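Local coordinates for lipopolysaccharide biosynthesis protein wbpB (Thermus thermophilus, PDB 3O9Z), which probably acts as an NAD-dependent sugar dehydrogenase in the biosynthesis of 2,3-diacetamido-2,3-dideoxy-D-mannuronic acid, a route linked to lipopolysaccharide, at residues 3-8 and 27-32; 20-25 and 265-270; 130-135 and 260-265. All blocks are in the same frame, centred on the assembly; numbering follows the deposited sequence.

Contact 1: 3-8 and 27-32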
loop_
_atom_site.group_PDB
_atom_site.type_symbol
_atom_site.label_atom_id
_atom_site.label_comp_id
_atom_site.label_asym_id
_atom_site.label_seq_id
_atom_site.Cartn_x
_atom_site.Cartn_y
_atom_site.Cartn_z
ATOM N N MET A 3 -31.287 -7.717 16.727
ATOM C CA MET A 3 -30.168 -7.912 15.757
ATOM C C MET A 3 -29.050 -6.956 16.122
ATOM O O MET A 3 -29.167 -5.746 15.888
ATOM C CB MET A 3 -30.628 -7.571 14.340
ATOM C CG MET A 3 -30.569 -8.743 13.384
ATOM S SD MET A 3 -30.679 -8.198 11.665
ATOM C CE MET A 3 -30.999 -9.781 10.897
ATOM N N THR A 4 -27.968 -7.506 16.670
ATOM C CA THR A 4 -26.870 -6.665 17.130
ATOM C C THR A 4 -26.292 -6.113 15.848
ATOM O O THR A 4 -26.077 -6.883 14.936
ATOM C CB THR A 4 -25.813 -7.495 17.884
ATOM O OG1 THR A 4 -26.500 -8.094 18.994
ATOM C CG2 THR A 4 -24.773 -6.555 18.450
ATOM N N ARG A 5 -25.933 -4.839 15.881
ATOM C CA ARG A 5 -25.354 -4.236 14.672
ATOM C C ARG A 5 -23.834 -4.117 14.854
ATOM O O ARG A 5 -23.341 -3.435 15.773
ATOM C CB ARG A 5 -25.963 -2.874 14.397
ATOM C CG ARG A 5 -27.437 -2.932 13.993
ATOM C CD ARG A 5 -28.118 -1.555 14.089
ATOM N NE ARG A 5 -27.564 -0.510 13.219
ATOM C CZ ARG A 5 -27.718 -0.446 11.897
ATOM N NH1 ARG A 5 -27.209 0.577 11.231
ATOM N NH2 ARG A 5 -28.356 -1.415 11.252
ATOM N N PHE A 6 -23.107 -4.688 13.882
ATOM C CA PHE A 6 -21.647 -4.741 13.935
ATOM C C PHE A 6 -21.017 -3.951 12.801
ATOM O O PHE A 6 -21.578 -3.908 11.678
ATOM C CB PHE A 6 -21.223 -6.181 13.713
ATOM C CG PHE A 6 -21.371 -7.062 14.907
ATOM C CD1 PHE A 6 -22.507 -7.849 15.042
ATOM C CD2 PHE A 6 -20.355 -7.153 15.841
ATOM C CE1 PHE A 6 -22.671 -8.669 16.172
ATOM C CE2 PHE A 6 -20.525 -7.937 16.984
ATOM C CZ PHE A 6 -21.632 -8.769 17.096
ATOM N N ALA A 7 -19.861 -3.342 13.040
ATOM C CA ALA A 7 -18.969 -2.977 11.934
ATOM C C ALA A 7 -17.710 -3.815 12.215
ATOM O O ALA A 7 -17.452 -4.228 13.350
ATOM C CB ALA A 7 -18.640 -1.522 11.960
ATOM N N LEU A 8 -16.935 -4.091 11.174
ATOM C CA LEU A 8 -15.763 -5.007 11.281
ATOM C C LEU A 8 -14.547 -4.313 10.677
ATOM O O LEU A 8 -14.640 -3.771 9.559
ATOM C CB LEU A 8 -15.996 -6.358 10.618
ATOM C CG LEU A 8 -14.771 -7.265 10.503
ATOM C CD1 LEU A 8 -14.275 -7.704 11.861
ATOM C CD2 LEU A 8 -15.200 -8.481 9.669
ATOM N N GLY A 27 -26.779 -14.065 14.960
ATOM C CA GLY A 27 -27.913 -13.270 14.453
ATOM C C GLY A 27 -27.676 -11.779 14.343
ATOM O O GLY A 27 -28.616 -10.974 14.401
ATOM N N GLY A 28 -26.409 -11.406 14.158
ATOM C CA GLY A 28 -26.038 -9.997 14.064
ATOM C C GLY A 28 -26.119 -9.560 12.608
ATOM O O GLY A 28 -26.272 -10.399 11.755
ATOM N N VAL A 29 -25.950 -8.269 12.365
ATOM C CA VAL A 29 -25.803 -7.832 10.977
ATOM C C VAL A 29 -24.504 -7.055 10.860
ATOM O O VAL A 29 -24.210 -6.190 11.681
ATOM C CB VAL A 29 -27.035 -6.993 10.547
ATOM C CG1 VAL A 29 -27.183 -5.789 11.432
ATOM C CG2 VAL A 29 -26.878 -6.591 9.066
ATOM N N LEU A 30 -23.776 -7.327 9.762
ATOM C CA LEU A 30 -22.594 -6.566 9.439
ATOM C C LEU A 30 -23.073 -5.340 8.670
ATOM O O LEU A 30 -23.521 -5.475 7.517
ATOM C CB LEU A 30 -21.643 -7.431 8.607
ATOM C CG LEU A 30 -20.366 -6.679 8.235
ATOM C CD1 LEU A 30 -19.560 -6.300 9.505
ATOM C CD2 LEU A 30 -19.497 -7.474 7.228
ATOM N N VAL A 31 -22.959 -4.181 9.287
ATOM C CA VAL A 31 -23.410 -2.941 8.669
ATOM C C VAL A 31 -22.329 -2.370 7.732
ATOM O O VAL A 31 -22.655 -1.839 6.670
ATOM C CB VAL A 31 -23.779 -1.907 9.754
ATOM C CG1 VAL A 31 -24.206 -0.573 9.167
ATOM C CG2 VAL A 31 -24.917 -2.492 10.618
ATOM N N ALA A 32 -21.057 -2.451 8.123
ATOM C CA ALA A 32 -20.000 -1.772 7.394
ATOM C C ALA A 32 -18.699 -2.431 7.809
ATOM O O ALA A 32 -18.564 -2.965 8.921
ATOM C CB ALA A 32 -19.945 -0.303 7.692
#

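Contact 2: 20-25 and 265-270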
loop_
_atom_site.group_PDB
_atom_site.type_symbol
_atom_site.label_atom_id
_atom_site.label_comp_id
_atom_site.label_asym_id
_atom_site.label_seq_id
_atom_site.Cartn_x
_atom_site.Cartn_y
_atom_site.Cartn_z
ATOM N N LEU A 20 -16.957 -13.199 10.445
ATOM C CA LEU A 20 -18.165 -13.133 9.620
ATOM C C LEU A 20 -19.064 -14.282 9.977
ATOM O O LEU A 20 -20.272 -14.063 10.136
ATOM C CB LEU A 20 -17.810 -13.271 8.141
ATOM C CG LEU A 20 -17.039 -12.097 7.553
ATOM C CD1 LEU A 20 -16.671 -12.312 6.061
ATOM C CD2 LEU A 20 -17.764 -10.756 7.720
ATOM N N LYS A 21 -18.497 -15.479 10.129
ATOM C CA LYS A 21 -19.282 -16.635 10.550
ATOM C C LYS A 21 -19.892 -16.386 11.947
ATOM O O LYS A 21 -21.079 -16.694 12.174
ATOM C CB LYS A 21 -18.436 -17.907 10.458
ATOM C CG LYS A 21 -19.107 -19.177 10.958
ATOM C CD LYS A 21 -18.037 -20.181 11.340
ATOM C CE LYS A 21 -18.120 -21.387 10.443
ATOM N NZ LYS A 21 -18.814 -22.465 11.198
ATOM N N ALA A 22 -19.139 -15.807 12.883
ATOM C CA ALA A 22 -19.667 -15.579 14.238
ATOM C C ALA A 22 -20.821 -14.573 14.229
ATOM O O ALA A 22 -21.826 -14.742 14.931
ATOM C CB ALA A 22 -18.556 -15.054 15.183
ATOM N N ILE A 23 -20.652 -13.467 13.520
ATOM C CA ILE A 23 -21.707 -12.461 13.448
ATOM C C ILE A 23 -22.971 -13.081 12.880
ATOM O O ILE A 23 -24.059 -12.832 13.401
ATOM C CB ILE A 23 -21.258 -11.269 12.573
ATOM C CG1 ILE A 23 -20.154 -10.500 13.291
ATOM C CG2 ILE A 23 -22.441 -10.316 12.258
ATOM C CD1 ILE A 23 -19.415 -9.484 12.416
ATOM N N LYS A 24 -22.827 -13.844 11.804
ATOM C CA LYS A 24 -23.929 -14.623 11.237
ATOM C C LYS A 24 -24.604 -15.464 12.330
ATOM O O LYS A 24 -25.800 -15.291 12.628
ATOM C CB LYS A 24 -23.381 -15.513 10.120
ATOM C CG LYS A 24 -24.298 -16.609 9.631
ATOM C CD LYS A 24 -24.890 -16.171 8.314
ATOM C CE LYS A 24 -25.340 -14.720 8.389
ATOM N NZ LYS A 24 -25.035 -14.029 7.110
ATOM N N GLU A 25 -23.818 -16.366 12.918
ATOM C CA GLU A 25 -24.319 -17.394 13.823
ATOM C C GLU A 25 -24.914 -16.795 15.103
ATOM O O GLU A 25 -25.787 -17.398 15.707
ATOM C CB GLU A 25 -23.234 -18.450 14.107
ATOM C CG GLU A 25 -22.831 -19.215 12.858
ATOM C CD GLU A 25 -21.871 -20.375 13.071
ATOM O OE1 GLU A 25 -21.122 -20.402 14.076
ATOM O OE2 GLU A 25 -21.808 -21.242 12.174
ATOM N N LEU A 265 -13.915 -21.904 17.780
ATOM C CA LEU A 265 -14.508 -21.258 18.982
ATOM C C LEU A 265 -14.842 -19.749 18.940
ATOM O O LEU A 265 -15.237 -19.137 19.939
ATOM C CB LEU A 265 -13.552 -21.455 20.171
ATOM C CG LEU A 265 -13.315 -22.892 20.568
ATOM C CD1 LEU A 265 -11.979 -23.089 21.319
ATOM C CD2 LEU A 265 -14.482 -23.395 21.399
ATOM N N HIS A 266 -14.677 -19.082 17.798
ATOM C CA HIS A 266 -14.982 -17.661 17.766
ATOM C C HIS A 266 -16.472 -17.368 18.010
ATOM O O HIS A 266 -16.816 -16.344 18.573
ATOM C CB HIS A 266 -14.533 -17.035 16.437
ATOM C CG HIS A 266 -13.094 -16.607 16.430
ATOM N ND1 HIS A 266 -12.060 -17.474 16.725
ATOM C CD2 HIS A 266 -12.532 -15.396 16.210
ATOM C CE1 HIS A 266 -10.913 -16.816 16.641
ATOM N NE2 HIS A 266 -11.175 -15.564 16.323
ATOM N N THR A 267 -17.333 -18.254 17.528
ATOM C CA THR A 267 -18.760 -17.943 17.672
ATOM C C THR A 267 -19.137 -17.981 19.162
ATOM O O THR A 267 -19.825 -17.096 19.672
ATOM C CB THR A 267 -19.599 -18.937 16.872
ATOM O OG1 THR A 267 -19.357 -18.724 15.470
ATOM C CG2 THR A 267 -21.086 -18.757 17.200
ATOM N N GLU A 268 -18.561 -18.946 19.878
ATOM C CA GLU A 268 -18.739 -18.952 21.327
ATOM C C GLU A 268 -18.201 -17.747 22.107
ATOM O O GLU A 268 -18.867 -17.236 22.991
ATOM C CB GLU A 268 -18.218 -20.277 21.888
ATOM C CG GLU A 268 -18.336 -20.373 23.411
ATOM C CD GLU A 268 -19.762 -20.452 23.905
ATOM O OE1 GLU A 268 -20.670 -20.828 23.117
ATOM O OE2 GLU A 268 -19.936 -20.163 25.110
ATOM N N VAL A 269 -17.032 -17.193 21.764
ATOM C CA VAL A 269 -16.647 -15.914 22.308
ATOM C C VAL A 269 -17.699 -14.827 22.048
ATOM O O VAL A 269 -17.922 -13.971 22.883
ATOM C CB VAL A 269 -15.250 -15.537 21.752
ATOM C CG1 VAL A 269 -14.797 -14.189 22.236
ATOM C CG2 VAL A 269 -14.262 -16.630 22.189
ATOM N N TYR A 270 -18.229 -14.781 20.823
ATOM C CA TYR A 270 -19.150 -13.700 20.457
ATOM C C TYR A 270 -20.412 -13.808 21.304
ATOM O O TYR A 270 -20.889 -12.840 21.887
ATOM C CB TYR A 270 -19.536 -13.817 18.976
ATOM C CG TYR A 270 -18.729 -12.935 18.054
ATOM C CD1 TYR A 270 -19.333 -11.868 17.406
ATOM C CD2 TYR A 270 -17.389 -13.190 17.808
ATOM C CE1 TYR A 270 -18.601 -11.039 16.558
ATOM C CE2 TYR A 270 -16.657 -12.387 16.965
ATOM C CZ TYR A 270 -17.262 -11.323 16.345
ATOM O OH TYR A 270 -16.558 -10.465 15.545
#

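Contact 3: 130-135 and 260-265. With NAD (nicotinamide-adenine-dinucleotide), chain E; AKG (2-oxoglutaric acid), chain F.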
loop_
_atom_site.group_PDB
_atom_site.type_symbol
_atom_site.label_atom_id
_atom_site.label_comp_id
_atom_site.label_asym_id
_atom_site.label_seq_id
_atom_site.Cartn_x
_atom_site.Cartn_y
_atom_site.Cartn_z
ATOM N N LEU A 130 -10.463 -14.340 23.376
ATOM C CA LEU A 130 -9.478 -15.237 23.982
ATOM C C LEU A 130 -10.102 -16.624 23.948
ATOM O O LEU A 130 -10.717 -17.071 24.916
ATOM C CB LEU A 130 -9.177 -14.830 25.438
ATOM C CG LEU A 130 -8.328 -13.564 25.499
ATOM C CD1 LEU A 130 -8.482 -12.801 26.836
ATOM C CD2 LEU A 130 -6.886 -13.817 25.121
ATOM N N GLN A 131 -10.057 -17.314 22.812
ATOM C CA GLN A 131 -10.856 -18.527 22.716
ATOM C C GLN A 131 -10.395 -19.653 23.609
ATOM O O GLN A 131 -11.158 -20.588 23.791
ATOM C CB GLN A 131 -10.968 -18.978 21.251
ATOM C CG GLN A 131 -9.739 -19.646 20.677
ATOM C CD GLN A 131 -8.911 -18.765 19.756
ATOM O OE1 GLN A 131 -8.367 -19.264 18.752
ATOM N NE2 GLN A 131 -8.864 -17.468 20.017
ATOM N N LEU A 132 -9.160 -19.627 24.109
ATOM C CA LEU A 132 -8.804 -20.703 25.042
ATOM C C LEU A 132 -9.691 -20.713 26.288
ATOM O O LEU A 132 -9.904 -21.770 26.906
ATOM C CB LEU A 132 -7.320 -20.642 25.410
ATOM C CG LEU A 132 -6.338 -20.936 24.278
ATOM C CD1 LEU A 132 -4.919 -21.001 24.852
ATOM C CD2 LEU A 132 -6.718 -22.223 23.615
ATOM N N ARG A 133 -10.232 -19.552 26.657
ATOM C CA ARG A 133 -11.098 -19.506 27.846
ATOM C C ARG A 133 -12.462 -20.153 27.625
ATOM O O ARG A 133 -13.224 -20.338 28.585
ATOM C CB ARG A 133 -11.278 -18.077 28.357
ATOM C CG ARG A 133 -9.987 -17.422 28.777
ATOM C CD ARG A 133 -10.279 -16.112 29.471
ATOM N NE ARG A 133 -9.094 -15.379 29.874
ATOM C CZ ARG A 133 -9.065 -14.577 30.926
ATOM N NH1 ARG A 133 -10.148 -14.435 31.689
ATOM N NH2 ARG A 133 -7.966 -13.897 31.216
ATOM N N VAL A 134 -12.790 -20.490 26.378
ATOM C CA VAL A 134 -13.991 -21.277 26.112
ATOM C C VAL A 134 -13.681 -22.675 25.577
ATOM O O VAL A 134 -14.563 -23.431 25.157
ATOM C CB VAL A 134 -14.994 -20.492 25.200
ATOM C CG1 VAL A 134 -15.324 -19.162 25.865
ATOM C CG2 VAL A 134 -14.391 -20.253 23.796
ATOM N N HIS A 135 -12.401 -23.042 25.560
ATOM C CA HIS A 135 -12.063 -24.384 25.115
ATOM C C HIS A 135 -12.514 -25.422 26.127
ATOM O O HIS A 135 -12.134 -25.332 27.282
ATOM C CB HIS A 135 -10.546 -24.481 24.931
ATOM C CG HIS A 135 -10.113 -25.709 24.189
ATOM N ND1 HIS A 135 -10.314 -26.984 24.668
ATOM C CD2 HIS A 135 -9.521 -25.856 22.979
ATOM C CE1 HIS A 135 -9.831 -27.863 23.804
ATOM N NE2 HIS A 135 -9.348 -27.203 22.769
ATOM N N GLU A 260 -7.214 -29.433 19.306
ATOM C CA GLU A 260 -8.417 -29.848 18.607
ATOM C C GLU A 260 -9.523 -28.863 18.922
ATOM O O GLU A 260 -9.768 -28.538 20.085
ATOM C CB GLU A 260 -8.778 -31.268 19.031
ATOM C CG GLU A 260 -7.869 -32.291 18.362
ATOM C CD GLU A 260 -8.017 -33.691 18.936
ATOM O OE1 GLU A 260 -7.968 -34.653 18.137
ATOM O OE2 GLU A 260 -8.169 -33.830 20.174
ATOM N N GLY A 261 -10.155 -28.334 17.873
ATOM C CA GLY A 261 -11.152 -27.283 18.042
ATOM C C GLY A 261 -10.624 -25.880 18.288
ATOM O O GLY A 261 -11.412 -24.953 18.446
ATOM N N PHE A 262 -9.305 -25.713 18.357
ATOM C CA PHE A 262 -8.725 -24.365 18.491
ATOM C C PHE A 262 -9.255 -23.304 17.512
ATOM O O PHE A 262 -9.414 -22.137 17.882
ATOM C CB PHE A 262 -7.190 -24.457 18.364
ATOM C CG PHE A 262 -6.456 -23.164 18.659
ATOM C CD1 PHE A 262 -6.192 -22.778 19.960
ATOM C CD2 PHE A 262 -6.070 -22.289 17.642
ATOM C CE1 PHE A 262 -5.541 -21.568 20.237
ATOM C CE2 PHE A 262 -5.409 -21.087 17.915
ATOM C CZ PHE A 262 -5.104 -20.730 19.211
ATOM N N THR A 263 -9.467 -23.691 16.258
ATOM C CA THR A 263 -9.967 -22.762 15.252
ATOM C C THR A 263 -11.487 -22.744 15.126
ATOM O O THR A 263 -12.026 -22.083 14.229
ATOM C CB THR A 263 -9.386 -23.114 13.889
ATOM O OG1 THR A 263 -9.817 -24.433 13.521
ATOM C CG2 THR A 263 -7.855 -23.081 13.961
ATOM N N ASP A 264 -12.177 -23.381 16.078
ATOM C CA ASP A 264 -13.629 -23.557 15.989
ATOM C C ASP A 264 -14.410 -22.981 17.169
ATOM O O ASP A 264 -15.448 -23.566 17.533
ATOM C CB ASP A 264 -13.930 -25.052 15.965
ATOM C CG ASP A 264 -14.428 -25.518 14.623
ATOM O OD1 ASP A 264 -15.668 -25.560 14.441
ATOM O OD2 ASP A 264 -13.575 -25.831 13.765
ATOM N N LEU A 265 -13.915 -21.904 17.780
ATOM C CA LEU A 265 -14.508 -21.258 18.982
ATOM C C LEU A 265 -14.842 -19.749 18.940
ATOM O O LEU A 265 -15.237 -19.137 19.939
ATOM C CB LEU A 265 -13.552 -21.455 20.171
ATOM C CG LEU A 265 -13.315 -22.892 20.568
ATOM C CD1 LEU A 265 -11.979 -23.089 21.319
ATOM C CD2 LEU A 265 -14.482 -23.395 21.399
HETATM P PA NAD E . -3.785 -10.563 8.322
HETATM O O1A NAD E . -4.211 -11.758 7.555
HETATM O O2A NAD E . -2.443 -9.858 8.066
HETATM O O5B NAD E . -4.997 -9.582 8.069
HETATM C C5B NAD E . -4.841 -8.302 8.616
HETATM C C4B NAD E . -5.851 -7.358 7.920
HETATM O O4B NAD E . -5.876 -6.060 8.569
HETATM C C3B NAD E . -5.352 -7.085 6.474
HETATM O O3B NAD E . -6.363 -7.412 5.498
HETATM C C2B NAD E . -4.953 -5.599 6.473
HETATM O O2B NAD E . -5.136 -4.926 5.219
HETATM C C1B NAD E . -5.996 -5.096 7.514
HETATM N N9A NAD E . -5.606 -3.761 8.038
HETATM C C8A NAD E . -4.438 -3.063 8.090
HETATM N N7A NAD E . -4.629 -1.859 8.624
HETATM C C5A NAD E . -5.976 -1.720 8.852
HETATM C C6A NAD E . -6.821 -0.671 9.378
HETATM N N6A NAD E . -6.283 0.541 9.720
HETATM N N1A NAD E . -8.100 -1.022 9.448
HETATM C C2A NAD E . -8.705 -2.158 9.129
HETATM N N3A NAD E . -7.936 -3.147 8.606
HETATM C C4A NAD E . -6.621 -2.921 8.515
HETATM O O3 NAD E . -3.819 -10.922 9.881
HETATM P PN NAD E . -4.734 -11.878 10.713
HETATM O O1N NAD E . -3.994 -13.196 10.930
HETATM O O2N NAD E . -6.122 -11.907 10.135
HETATM O O5D NAD E . -4.687 -11.230 12.173
HETATM C C5D NAD E . -5.661 -10.237 12.373
HETATM C C4D NAD E . -5.805 -10.090 13.898
HETATM O O4D NAD E . -6.426 -11.317 14.341
HETATM C C3D NAD E . -4.502 -9.911 14.691
HETATM O O3D NAD E . -4.854 -9.117 15.868
HETATM C C2D NAD E . -4.236 -11.349 15.164
HETATM O O2D NAD E . -3.520 -11.392 16.389
HETATM C C1D NAD E . -5.618 -11.996 15.319
HETATM N N1N NAD E . -5.602 -13.446 15.132
HETATM C C2N NAD E . -6.198 -14.217 16.015
HETATM C C3N NAD E . -6.266 -15.594 15.937
HETATM C C7N NAD E . -6.914 -16.290 17.063
HETATM O O7N NAD E . -7.748 -15.721 17.800
HETATM N N7N NAD E . -6.637 -17.586 17.133
HETATM C C4N NAD E . -5.674 -16.198 14.819
HETATM C C5N NAD E . -5.128 -15.348 13.856
HETATM C C6N NAD E . -5.103 -13.963 13.998
HETATM C C1 AKG F . -2.282 -16.029 15.485
HETATM O O1 AKG F . -1.742 -16.591 14.496
HETATM O O2 AKG F . -2.289 -14.799 15.609
HETATM C C2 AKG F . -3.030 -16.762 16.483
HETATM O O5 AKG F . -3.539 -16.142 17.414
HETATM C C3 AKG F . -3.156 -18.260 16.399
HETATM C C4 AKG F . -2.052 -18.868 17.263
HETATM C C5 AKG F . -1.942 -20.374 17.136
HETATM O O3 AKG F . -1.946 -20.894 16.004
HETATM O O4 AKG F . -1.854 -21.062 18.157
#

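Contact 1: 3-8 and 27-32
Arg5 runs alongside Val29 and obliquely across Val31 of the neighbouring parallel strand. Arg5 CB lies 3.9 Å from Val31 CG2. Arg5 CG, anti to the carbonyl carbon (chi1 -68°), lies 3.8 Å from Val29 CG1. After a bend at chi3 (62°), NE bonds weakly to Gly72 O. Val31 CG2 sits over one guanidinium face, displaced toward the rim and 3.7 Å from Arg5 CZ, while Arg5 NH1 is hydrogen-bonded to Glu71 O. Strands 5-9 and 29-34, with helix 16-25 as the crossover, form the first beta-alpha-beta unit of the NAD-binding Rossmann fold. Gly27, at positive phi, is the C-prime residue of the Schellman motif closing that helix. Thr4 O then takes the N-H of Val29 at 2.9 Å, Phe6 N donates to Val29 O, Val31 N bonds to Phe6 O at 2.8 Å, and Leu8 N to Ala32 O. Ala32 N is buried without a partner. Phe6 and Leu30 project from the other face, against Ile23 and Leu20 of the helix; Leu30 CD1 packs 3.7 Å from Leu8 CB. At the N-terminal end of segment 3-8, the Met3 side chain crosses Val29 at about a right angle, its SD 4.0 Å from Val29 CB.

Contact 2: 20-25 and 265-270
Ala22 and Thr267 mark the point where the helical segments 20-25 and 266-270 meet, their CA atoms 4.3 Å apart. The segment axes approach to 8.5 Å, and their N-to-C directions are inclined at 51°. Such close packing is possible because the small Ala22 faces the second helix: Thr267 OG1 lies 3.4 Å from Ala22 CA, and the methyl enters a CH-pi contact with Tyr270. Ala22 CB stands over one face of that ring, offset toward the rim, 3.6 Å from the centroid, with CD2 the nearest ring atom. Ile23 adds a second apolar touch, crossing the tyrosine obliquely with its CG1 3.7 Å from Tyr270 CE1. The polar part of the contact lies at the last turn of the first helix. Thr267 OG1, anti to its carbonyl carbon (chi1 -68°), donates to Glu25 OE1 at 2.8 Å, meeting the oxygen on its anti side and 31° out of the carboxylate plane. Thr267 CG2 also packs 3.8 Å from Glu25 CB. The other carboxylate oxygen, Glu25 OE2, forms a weak salt bridge with Lys21 NZ one turn back within the same helix, while OE1 makes the link to helix 266-274. Tyr270 OH bonds to His19 ND1 and Ser77 OG; His266, whose NE2 bonds to Glu102, also touches NAD. Helix 266-274 thus packs beside the first Rossmann helix, 16-25, which rests on strand 5-9 through Leu20 on Leu8 and Ile23 on Phe6, and the tyrosine hydroxyl reaches strand 75-78.

Contact 3: 130-135 and 260-265
Gln131, Phe262 and Leu265 carry this contact between a 3-10 turn that follows Rossmann strand 126-128 and a type I turn, Gly261 to Asp264, that leads from the C-terminal sheet into helix 266-274; the two loops border the NAD and 2-oxoglutarate pockets. Gln131 and Leu265 cross at about a right angle, with Gln131 CB 3.7 Å from Leu265 CB. Leu265 then spreads its methyls over the 3-10 turn: CD1 lies 3.6 Å from Gln131 O, and CD2 packs against Val134. The Gln131 amide pairs with the nicotinamide carboxamide: Gln131 OE1 accepts from NAD N7N at 2.9 Å, and Gln131 NE2 donates to NAD O7N at 3.0 Å, both bonds nearly straight, which defines the rotation of both amides. The same Gln131 OE1 lies over one face of the Phe262 ring, toward its rim. Leu132 CD2 meets the ring edge, 3.6 Å from Phe262 CE1, and Phe262 CZ comes within 3.4 Å of the 2-oxoglutarate carboxylate atom O4. Farther from the ligands, His135 ND1 caps Ser137 N at the start of helix 136-146, and His135 NE2 makes a weak, bent bond of 3.0 Å to Glu260 O.

The three contacts step from the Rossmann strands toward the second domain. Contact 1 is local, closing the first beta-alpha-beta unit; contact 2 brings the helix of that unit, 16-25, against helix 266-274 from late in the chain. The centres of contacts 1 and 2 are about 12 Å apart, and the two interlock at Phe6, which packs on both Ile23 and Tyr270. Contact 3, whose centre is about 11 Å from that of contact 2, comes between its segments along the chain, overlapping at Leu265. Contacts 1 and 3 do not touch, their centres about 22 Å and nearest atoms about 13 Å apart. The C-terminal part returns to the Rossmann domain, bringing Phe262 and His266 to the NAD pocket.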